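Local coordinates for protein thermostable carboxypeptidase 1 (Pyrococcus furiosus, PDB 1KA2) that removes amino acids one at a time from the C-terminus of peptides with broad specificity, as a homodimeric, cobalt-dependent M32 metallocarboxypeptidase, at residues Arg19-Gly24 and Phe284-Ile289; Lys182-Leu187 and Tyr359-Leu364; Glu203-Glu208 and Ser331-Glu336. All blocks are in the same frame, centred on the assembly; numbering follows the deposited sequence.

Contact 1. Residues Arg19-Gly24 and Phe284-Ile289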
loop_
_atom_site.group_PDB
_atom_site.type_symbol
_atom_site.label_atom_id
_atom_site.label_comp_id
_atom_site.label_asym_id
_atom_site.label_seq_id
_atom_site.Cartn_x
_atom_site.Cartn_y
_atom_site.Cartn_z
ATOM N N ARG A 19 10.994 -14.221 5.646
ATOM C CA ARG A 19 10.803 -13.974 4.217
ATOM C C ARG A 19 9.362 -14.249 3.837
ATOM O O ARG A 19 8.728 -13.480 3.131
ATOM C CB ARG A 19 11.693 -14.887 3.364
ATOM C CG ARG A 19 13.018 -14.315 2.995
ATOM C CD ARG A 19 13.706 -15.163 1.959
ATOM N NE ARG A 19 14.958 -14.531 1.553
ATOM C CZ ARG A 19 15.795 -15.022 0.659
ATOM N NH1 ARG A 19 15.527 -16.167 0.065
ATOM N NH2 ARG A 19 16.894 -14.356 0.355
ATOM N N ILE A 20 8.870 -15.390 4.286
ATOM C CA ILE A 20 7.505 -15.771 4.002
ATOM C C ILE A 20 6.615 -14.706 4.633
ATOM O O ILE A 20 5.672 -14.221 4.006
ATOM C CB ILE A 20 7.176 -17.161 4.588
ATOM C CG1 ILE A 20 8.003 -18.231 3.870
ATOM C CG2 ILE A 20 5.701 -17.427 4.457
ATOM C CD1 ILE A 20 7.760 -19.670 4.393
ATOM N N TRP A 21 6.929 -14.332 5.873
ATOM C CA TRP A 21 6.151 -13.315 6.563
ATOM C C TRP A 21 6.167 -11.993 5.788
ATOM O O TRP A 21 5.143 -11.321 5.677
ATOM C CB TRP A 21 6.692 -13.083 7.984
ATOM C CG TRP A 21 5.999 -11.939 8.686
ATOM C CD1 TRP A 21 4.849 -11.995 9.422
ATOM C CD2 TRP A 21 6.367 -10.558 8.624
ATOM N NE1 TRP A 21 4.471 -10.732 9.815
ATOM C CE2 TRP A 21 5.386 -9.828 9.338
ATOM C CE3 TRP A 21 7.431 -9.861 8.027
ATOM C CZ2 TRP A 21 5.437 -8.432 9.476
ATOM C CZ3 TRP A 21 7.482 -8.462 8.161
ATOM C CH2 TRP A 21 6.485 -7.767 8.880
ATOM N N ALA A 22 7.320 -11.618 5.247
ATOM C CA ALA A 22 7.428 -10.368 4.499
ATOM C C ALA A 22 6.541 -10.339 3.244
ATOM O O ALA A 22 5.921 -9.317 2.933
ATOM C CB ALA A 22 8.887 -10.118 4.127
ATOM N N ILE A 23 6.497 -11.446 2.507
ATOM C CA ILE A 23 5.649 -11.496 1.324
ATOM C C ILE A 23 4.201 -11.283 1.777
ATOM O O ILE A 23 3.441 -10.579 1.117
ATOM C CB ILE A 23 5.790 -12.854 0.588
ATOM C CG1 ILE A 23 7.213 -12.992 0.044
ATOM C CG2 ILE A 23 4.796 -12.947 -0.567
ATOM C CD1 ILE A 23 7.463 -14.316 -0.647
ATOM N N GLY A 24 3.831 -11.868 2.919
ATOM C CA GLY A 24 2.478 -11.710 3.444
ATOM C C GLY A 24 2.178 -10.269 3.838
ATOM O O GLY A 24 1.076 -9.750 3.610
ATOM N N PHE A 284 6.007 -12.390 19.683
ATOM C CA PHE A 284 5.713 -13.305 18.570
ATOM C C PHE A 284 5.805 -12.611 17.195
ATOM O O PHE A 284 5.526 -13.222 16.152
ATOM C CB PHE A 284 4.300 -13.906 18.723
ATOM C CG PHE A 284 4.041 -14.570 20.062
ATOM C CD1 PHE A 284 5.093 -14.928 20.908
ATOM C CD2 PHE A 284 2.736 -14.850 20.469
ATOM C CE1 PHE A 284 4.847 -15.549 22.133
ATOM C CE2 PHE A 284 2.479 -15.477 21.698
ATOM C CZ PHE A 284 3.533 -15.825 22.530
ATOM N N MET A 285 6.192 -11.337 17.196
ATOM C CA MET A 285 6.303 -10.558 15.964
ATOM C C MET A 285 7.152 -11.284 14.914
ATOM O O MET A 285 8.234 -11.790 15.220
ATOM C CB MET A 285 6.909 -9.187 16.294
ATOM C CG MET A 285 6.615 -8.092 15.294
ATOM S SD MET A 285 7.399 -6.528 15.754
ATOM C CE MET A 285 6.213 -5.883 16.934
ATOM N N PHE A 286 6.657 -11.332 13.675
ATOM C CA PHE A 286 7.358 -12.009 12.569
ATOM C C PHE A 286 7.262 -13.545 12.586
ATOM O O PHE A 286 7.850 -14.211 11.729
ATOM C CB PHE A 286 8.838 -11.624 12.558
ATOM C CG PHE A 286 9.072 -10.165 12.681
ATOM C CD1 PHE A 286 9.732 -9.649 13.788
ATOM C CD2 PHE A 286 8.600 -9.291 11.706
ATOM C CE1 PHE A 286 9.921 -8.269 13.926
ATOM C CE2 PHE A 286 8.781 -7.921 11.832
ATOM C CZ PHE A 286 9.444 -7.406 12.946
ATOM N N THR A 287 6.525 -14.099 13.545
ATOM C CA THR A 287 6.386 -15.551 13.662
ATOM C C THR A 287 4.967 -16.023 13.370
ATOM O O THR A 287 4.009 -15.268 13.509
ATOM C CB THR A 287 6.717 -16.033 15.075
ATOM O OG1 THR A 287 5.613 -15.747 15.938
ATOM C CG2 THR A 287 7.956 -15.336 15.597
ATOM N N PRO A 288 4.815 -17.299 12.988
ATOM C CA PRO A 288 3.496 -17.870 12.679
ATOM C C PRO A 288 2.495 -18.020 13.831
ATOM O O PRO A 288 1.350 -18.393 13.589
ATOM C CB PRO A 288 3.842 -19.206 12.023
ATOM C CG PRO A 288 5.168 -19.546 12.595
ATOM C CD PRO A 288 5.891 -18.237 12.618
ATOM N N ILE A 289 2.902 -17.742 15.070
ATOM C CA ILE A 289 1.969 -17.845 16.192
ATOM C C ILE A 289 1.284 -16.521 16.504
ATOM O O ILE A 289 0.288 -16.485 17.230
ATOM C CB ILE A 289 2.631 -18.377 17.489
ATOM C CG1 ILE A 289 3.929 -17.629 17.787
ATOM C CG2 ILE A 289 2.848 -19.882 17.375
ATOM C CD1 ILE A 289 4.603 -18.106 19.078
#
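With CG anti to the backbone N (chi1 174°), the indole of Trp-21 leaves helix 8-36 and presents a face to the loop, while Phe-286, its CG anti to its own carbonyl carbon (chi1 -48°), drops one ring edge onto that face. The result is a T-shaped pair: the phenyl ring and the six-membered ring of the indole stand at 86°, with centroids 5.0 Å apart. It is the CD2-CE2 side of Phe-286 that does the touching, and CE2 comes within 3.7 Å of Trp-21 CH2. The same residue also covers the other half of the indole. Phe-286 CA sits 4.0 Å from the centroid of the five-membered ring of Trp-21 and almost straight above it, a CH-pi contact, so backbone and side chain of one residue lie along the whole indole.

Met-285 CG rests over one face of the Phe-286 ring, and Arg-18 makes a cation-pi contact with that ring. An alanine in place of Trp-21 is likely to leave both the edge and the CA of Phe-286 facing a gap, with the phenyl ring freer to turn. The loop itself is tied together by Phe-284 O, which accepts from Thr-287 N at 2.9 Å and from Thr-287 OG1 at a short 2.5 Å. Val-48 of the second subunit packs on Phe-286, and Arg-19, two positions before Trp-21 on the helix, forms a salt bridge with Glu-59 of that subunit, so the aromatic pair lies at the dimer interface. Phe-286 is presented by a type II beta turn, Phe-284 to Thr-287, in which it takes the third position at positive phi, in the loop linking the HEXXH helix 261-278 to helix 295-309, which carries the metal ligand Glu-299.

Contact 2. Residues Lys182-Leu187 and Tyr359-Leu364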
loop_
_atom_site.group_PDB
_atom_site.type_symbol
_atom_site.label_atom_id
_atom_site.label_comp_id
_atom_site.label_asym_id
_atom_site.label_seq_id
_atom_site.Cartn_x
_atom_site.Cartn_y
_atom_site.Cartn_z
ATOM N N LYS A 182 -34.257 -24.791 20.169
ATOM C CA LYS A 182 -34.337 -23.788 21.217
ATOM C C LYS A 182 -34.365 -22.340 20.743
ATOM O O LYS A 182 -35.025 -21.501 21.353
ATOM C CB LYS A 182 -33.186 -24.017 22.198
ATOM C CG LYS A 182 -33.175 -25.453 22.696
ATOM C CD LYS A 182 -32.126 -25.730 23.755
ATOM C CE LYS A 182 -32.257 -27.168 24.246
ATOM N NZ LYS A 182 -31.209 -27.522 25.232
ATOM N N LEU A 183 -33.667 -22.048 19.650
ATOM C CA LEU A 183 -33.630 -20.684 19.126
ATOM C C LEU A 183 -34.812 -20.417 18.207
ATOM O O LEU A 183 -35.387 -19.339 18.222
ATOM C CB LEU A 183 -32.325 -20.448 18.358
ATOM C CG LEU A 183 -31.725 -19.039 18.330
ATOM C CD1 LEU A 183 -30.627 -19.014 17.279
ATOM C CD2 LEU A 183 -32.775 -18.000 18.010
ATOM N N LYS A 184 -35.176 -21.408 17.405
ATOM C CA LYS A 184 -36.290 -21.264 16.466
ATOM C C LYS A 184 -37.582 -20.814 17.156
ATOM O O LYS A 184 -38.199 -19.822 16.755
ATOM C CB LYS A 184 -36.538 -22.591 15.729
ATOM C CG LYS A 184 -36.967 -22.434 14.270
ATOM C CD LYS A 184 -38.175 -21.517 14.122
ATOM C CE LYS A 184 -38.567 -21.331 12.659
ATOM N NZ LYS A 184 -39.633 -20.303 12.498
ATOM N N PRO A 185 -38.014 -21.541 18.200
ATOM C CA PRO A 185 -39.249 -21.136 18.879
ATOM C C PRO A 185 -39.161 -19.714 19.428
ATOM O O PRO A 185 -40.100 -18.924 19.291
ATOM C CB PRO A 185 -39.401 -22.193 19.971
ATOM C CG PRO A 185 -37.980 -22.561 20.284
ATOM C CD PRO A 185 -37.364 -22.656 18.908
ATOM N N LEU A 186 -38.021 -19.389 20.031
ATOM C CA LEU A 186 -37.808 -18.060 20.595
ATOM C C LEU A 186 -38.093 -17.020 19.521
ATOM O O LEU A 186 -38.680 -15.974 19.795
ATOM C CB LEU A 186 -36.367 -17.921 21.097
ATOM C CG LEU A 186 -36.163 -17.024 22.322
ATOM C CD1 LEU A 186 -34.682 -16.929 22.643
ATOM C CD2 LEU A 186 -36.746 -15.644 22.061
ATOM N N LEU A 187 -37.674 -17.315 18.294
ATOM C CA LEU A 187 -37.909 -16.405 17.181
ATOM C C LEU A 187 -39.410 -16.243 16.966
ATOM O O LEU A 187 -39.927 -15.126 16.962
ATOM C CB LEU A 187 -37.269 -16.936 15.895
ATOM C CG LEU A 187 -37.620 -16.159 14.621
ATOM C CD1 LEU A 187 -37.115 -14.722 14.726
ATOM C CD2 LEU A 187 -37.013 -16.855 13.417
ATOM N N TYR A 359 -30.303 -14.288 11.651
ATOM C CA TYR A 359 -29.024 -14.525 10.959
ATOM C C TYR A 359 -28.561 -15.978 10.870
ATOM O O TYR A 359 -28.314 -16.503 9.776
ATOM C CB TYR A 359 -27.893 -13.718 11.614
ATOM C CG TYR A 359 -26.572 -13.796 10.870
ATOM C CD1 TYR A 359 -26.344 -13.034 9.722
ATOM C CD2 TYR A 359 -25.558 -14.639 11.304
ATOM C CE1 TYR A 359 -25.134 -13.108 9.024
ATOM C CE2 TYR A 359 -24.349 -14.729 10.617
ATOM C CZ TYR A 359 -24.142 -13.961 9.480
ATOM O OH TYR A 359 -22.948 -14.050 8.811
ATOM N N ASN A 360 -28.420 -16.628 12.020
ATOM C CA ASN A 360 -27.944 -17.999 12.017
ATOM C C ASN A 360 -28.767 -19.020 11.209
ATOM O O ASN A 360 -28.273 -20.103 10.892
ATOM C CB ASN A 360 -27.734 -18.462 13.459
ATOM C CG ASN A 360 -26.508 -17.815 14.094
ATOM O OD1 ASN A 360 -25.437 -17.786 13.490
ATOM N ND2 ASN A 360 -26.656 -17.304 15.309
ATOM N N PHE A 361 -30.000 -18.678 10.842
ATOM C CA PHE A 361 -30.802 -19.616 10.065
ATOM C C PHE A 361 -30.365 -19.550 8.597
ATOM O O PHE A 361 -30.524 -20.507 7.832
ATOM C CB PHE A 361 -32.303 -19.328 10.250
ATOM C CG PHE A 361 -32.821 -19.699 11.627
ATOM C CD1 PHE A 361 -33.134 -18.720 12.565
ATOM C CD2 PHE A 361 -32.967 -21.032 11.989
ATOM C CE1 PHE A 361 -33.585 -19.058 13.845
ATOM C CE2 PHE A 361 -33.419 -21.386 13.270
ATOM C CZ PHE A 361 -33.729 -20.393 14.200
ATOM N N HIS A 362 -29.779 -18.420 8.222
ATOM C CA HIS A 362 -29.265 -18.243 6.866
ATOM C C HIS A 362 -28.037 -19.136 6.734
ATOM O O HIS A 362 -27.776 -19.704 5.677
ATOM C CB HIS A 362 -28.881 -16.781 6.640
ATOM C CG HIS A 362 -30.056 -15.868 6.513
ATOM N ND1 HIS A 362 -30.618 -15.545 5.295
ATOM C CD2 HIS A 362 -30.783 -15.214 7.450
ATOM C CE1 HIS A 362 -31.637 -14.728 5.487
ATOM N NE2 HIS A 362 -31.758 -14.511 6.786
ATOM N N ILE A 363 -27.290 -19.275 7.822
ATOM C CA ILE A 363 -26.092 -20.113 7.798
ATOM C C ILE A 363 -26.428 -21.616 7.843
ATOM O O ILE A 363 -25.787 -22.428 7.166
ATOM C CB ILE A 363 -25.153 -19.759 8.974
ATOM C CG1 ILE A 363 -24.830 -18.257 8.958
ATOM C CG2 ILE A 363 -23.884 -20.579 8.882
ATOM C CD1 ILE A 363 -24.044 -17.786 7.726
ATOM N N LEU A 364 -27.427 -21.983 8.649
ATOM C CA LEU A 364 -27.850 -23.387 8.760
ATOM C C LEU A 364 -28.248 -23.942 7.388
ATOM O O LEU A 364 -27.820 -25.023 7.007
ATOM C CB LEU A 364 -29.028 -23.509 9.741
ATOM C CG LEU A 364 -29.927 -24.756 9.680
ATOM C CD1 LEU A 364 -29.091 -26.020 9.718
ATOM C CD2 LEU A 364 -30.912 -24.723 10.853
#
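The ammonium of Lys-184, a residue whose aliphatic part lies against Phe-361, is held by a salt bridge to Asp-188 OD1, one turn further along the same helix, and by a weak hydrogen bond to Leu-394 O. A bend at chi2 (-54°) steers NZ off to these partners, while the start of the chain stays with the ring. Across the contact the two side chains run at about a right angle, and Lys-184 CG is 3.8 Å from Phe-361 CZ.

Phe-361 carries the whole approach. Its CG is anti to the carbonyl carbon (chi1 -71°), and the ring reaches across to helix 169-192 with CZ leading. That CZ of Phe-361 comes to 3.5 Å from Lys-184 CA. The backbone N of Lys-184 lies in the plane of the ring at its edge, as nearly does the carbonyl carbon of Leu-183, so the ring points into the peptide link between those two residues.

On the CE1 side two leucines a turn apart close in: Leu-187 CD2 at 4.1 Å from Phe-361 CE1, the two side chains lying alongside each other and running opposite ways, and Leu-183 CD2 at 4.4 Å from the same Phe-361 CE1. Helix 169-192 is kinked here because Pro-185 has no N-H to give to the turn before. Phe-490 of helix 488-498 packs on both Leu-183 and Asn-360, one from each segment.

The axes of the two short segments come no closer than 11.4 Å, with their N-to-C directions 133° apart, a wide gap that the phenylalanine spans. No hydrogen bond crosses it, and the amide of Asn-360 is satisfied by Thr-424 and Thr-427. Phe-176 continues the packing of the two helices, touching Ile-363 and Leu-364. Between 182-187 and 359-364 cohesion therefore comes from van der Waals contact round one aromatic ring, with the polar groups paired to other neighbours.

Contact 3. Residues Glu203-Glu208 and Ser331-Glu336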
loop_
_atom_site.group_PDB
_atom_site.type_symbol
_atom_site.label_atom_id
_atom_site.label_comp_id
_atom_site.label_asym_id
_atom_site.label_seq_id
_atom_site.Cartn_x
_atom_site.Cartn_y
_atom_site.Cartn_z
ATOM N N GLU A 203 -34.506 3.984 9.404
ATOM C CA GLU A 203 -33.879 3.294 8.282
ATOM C C GLU A 203 -33.917 4.159 7.030
ATOM O O GLU A 203 -33.082 4.004 6.136
ATOM C CB GLU A 203 -34.602 1.986 7.961
ATOM C CG GLU A 203 -34.641 0.974 9.074
ATOM C CD GLU A 203 -35.071 -0.391 8.576
ATOM O OE1 GLU A 203 -35.271 -1.290 9.417
ATOM O OE2 GLU A 203 -35.196 -0.569 7.341
ATOM N N LYS A 204 -34.887 5.063 6.962
ATOM C CA LYS A 204 -35.036 5.921 5.790
ATOM C C LYS A 204 -34.334 7.263 5.910
ATOM O O LYS A 204 -34.096 7.943 4.912
ATOM C CB LYS A 204 -36.522 6.130 5.488
ATOM C CG LYS A 204 -37.237 4.841 5.075
ATOM C CD LYS A 204 -38.734 5.044 4.843
ATOM C CE LYS A 204 -39.390 3.731 4.423
ATOM N NZ LYS A 204 -40.865 3.845 4.292
ATOM N N GLU A 205 -33.982 7.641 7.127
ATOM C CA GLU A 205 -33.309 8.908 7.327
ATOM C C GLU A 205 -31.971 8.954 6.580
ATOM O O GLU A 205 -31.101 8.108 6.785
ATOM C CB GLU A 205 -33.102 9.156 8.823
ATOM C CG GLU A 205 -34.402 9.230 9.648
ATOM C CD GLU A 205 -35.341 10.361 9.222
ATOM O OE1 GLU A 205 -34.942 11.209 8.400
ATOM O OE2 GLU A 205 -36.492 10.407 9.719
ATOM N N LYS A 206 -31.829 9.939 5.699
ATOM C CA LYS A 206 -30.608 10.126 4.928
ATOM C C LYS A 206 -29.615 10.985 5.705
ATOM O O LYS A 206 -30.001 11.753 6.578
ATOM C CB LYS A 206 -30.913 10.823 3.604
ATOM C CG LYS A 206 -31.683 9.995 2.597
ATOM C CD LYS A 206 -31.832 10.756 1.281
ATOM C CE LYS A 206 -32.506 9.906 0.202
ATOM N NZ LYS A 206 -33.834 9.374 0.626
ATOM N N TYR A 207 -28.333 10.849 5.384
ATOM C CA TYR A 207 -27.298 11.640 6.039
ATOM C C TYR A 207 -26.176 11.930 5.056
ATOM O O TYR A 207 -26.023 11.228 4.058
ATOM C CB TYR A 207 -26.738 10.897 7.257
ATOM C CG TYR A 207 -26.000 9.614 6.933
ATOM C CD1 TYR A 207 -24.704 9.636 6.426
ATOM C CD2 TYR A 207 -26.615 8.375 7.115
ATOM C CE1 TYR A 207 -24.038 8.451 6.107
ATOM C CE2 TYR A 207 -25.964 7.194 6.799
ATOM C CZ TYR A 207 -24.678 7.234 6.292
ATOM O OH TYR A 207 -24.050 6.061 5.939
ATOM N N GLU A 208 -25.405 12.981 5.326
ATOM C CA GLU A 208 -24.277 13.322 4.468
ATOM C C GLU A 208 -23.043 12.640 5.064
ATOM O O GLU A 208 -22.856 12.642 6.282
ATOM C CB GLU A 208 -24.090 14.842 4.409
ATOM C CG GLU A 208 -25.295 15.570 3.824
ATOM C CD GLU A 208 -24.996 17.012 3.470
ATOM O OE1 GLU A 208 -24.577 17.778 4.367
ATOM O OE2 GLU A 208 -25.185 17.377 2.287
ATOM N N SER A 331 -33.386 15.033 15.930
ATOM C CA SER A 331 -34.188 15.845 16.846
ATOM C C SER A 331 -35.651 15.395 16.896
ATOM O O SER A 331 -36.506 16.069 17.458
ATOM C CB SER A 331 -34.087 17.344 16.490
ATOM O OG SER A 331 -34.167 17.591 15.093
ATOM N N ASN A 332 -35.926 14.238 16.306
ATOM C CA ASN A 332 -37.273 13.698 16.277
ATOM C C ASN A 332 -37.317 12.313 16.908
ATOM O O ASN A 332 -38.374 11.683 16.944
ATOM C CB ASN A 332 -37.772 13.610 14.830
ATOM C CG ASN A 332 -37.970 14.964 14.200
ATOM O OD1 ASN A 332 -38.814 15.743 14.644
ATOM N ND2 ASN A 332 -37.196 15.259 13.161
ATOM N N TYR A 333 -36.170 11.827 17.377
ATOM C CA TYR A 333 -36.130 10.509 17.998
ATOM C C TYR A 333 -35.503 10.496 19.386
ATOM O O TYR A 333 -34.688 11.356 19.732
ATOM C CB TYR A 333 -35.397 9.504 17.099
ATOM C CG TYR A 333 -35.934 9.429 15.692
ATOM C CD1 TYR A 333 -35.497 10.324 14.714
ATOM C CD2 TYR A 333 -36.896 8.479 15.341
ATOM C CE1 TYR A 333 -36.006 10.277 13.415
ATOM C CE2 TYR A 333 -37.411 8.424 14.042
ATOM C CZ TYR A 333 -36.959 9.322 13.088
ATOM O OH TYR A 333 -37.447 9.253 11.808
ATOM N N THR A 334 -35.892 9.500 20.176
ATOM C CA THR A 334 -35.380 9.350 21.536
ATOM C C THR A 334 -34.398 8.183 21.573
ATOM O O THR A 334 -34.290 7.423 20.608
ATOM C CB THR A 334 -36.510 9.019 22.509
ATOM O OG1 THR A 334 -36.831 7.627 22.397
ATOM C CG2 THR A 334 -37.743 9.843 22.172
ATOM N N PRO A 335 -33.661 8.027 22.684
ATOM C CA PRO A 335 -32.703 6.924 22.797
ATOM C C PRO A 335 -33.343 5.532 22.705
ATOM O O PRO A 335 -32.673 4.563 22.329
ATOM C CB PRO A 335 -32.018 7.182 24.147
ATOM C CG PRO A 335 -32.984 8.056 24.880
ATOM C CD PRO A 335 -33.513 8.958 23.812
ATOM N N GLU A 336 -34.627 5.431 23.052
ATOM C CA GLU A 336 -35.331 4.147 22.962
ATOM C C GLU A 336 -35.584 3.881 21.483
ATOM O O GLU A 336 -35.542 2.742 21.026
ATOM C CB GLU A 336 -36.671 4.184 23.712
ATOM C CG GLU A 336 -36.692 3.411 25.034
ATOM C CD GLU A 336 -36.520 1.901 24.865
ATOM O OE1 GLU A 336 -37.337 1.272 24.158
ATOM O OE2 GLU A 336 -35.570 1.339 25.455
#
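Glu-205 and Tyr-333 reach for each other from opposite directions, and a single hydrogen bond joins them: Tyr-333 OH gives its proton to Glu-205 OE2 at 2.6 Å. The carboxylate is turned 72° from the plane of the phenol ring. OE2 lies near that plane at the ring edge, on the CE1 side, where a phenolic hydroxyl conjugated with its ring naturally directs its proton. The acceptor uses its anti lone pair, the one facing away from the other carboxylate oxygen.

Glu-205 arrives with a bent chain: chi2 of -61° folds the carboxylate back, and CG too comes near the hydroxyl, 3.7 Å from Tyr-333 OH. Such a short bond from a neutral donor would probably help to stabilise the charged form of the acid. Backbones stay well apart: Glu-205 CA and Asn-332 CA, the nearest pair, are 10.9 Å from each other. Phe-329 packs on Glu-205 and Leu-202 on Tyr-333.

Directly after the tyrosine, Thr-334 N-caps helix 335-342. Its OG1 accepts weakly from Glu-336 N, and its own N is hydrogen-bonded to Asp-337 OD1, as in a capping box. The Glu-205 bond thus ties the loop between helices 169-192 and 209-223 to this capped helix start, at the surface.

Contact 2 is the buried one, contact 1 is partly buried against the second subunit, and contact 3 lies at the surface. Their chemistry follows: aliphatic and aromatic packing between two helices in contact 2, an edge-to-face aromatic pair between helix and loop in contact 1, and one hydrogen bond between two loops in contact 3. The loop 203-208 follows helix 169-192, helix 335-342 precedes helix 359-375, and contact 3 is nested within the span closed by contact 2; their nearest atoms are about 14 Å apart. Contact 1 lies on the opposite side of the chain's centre from the other two, its own centre about 39 Å from that of contact 2 and 45 Å from that of contact 3.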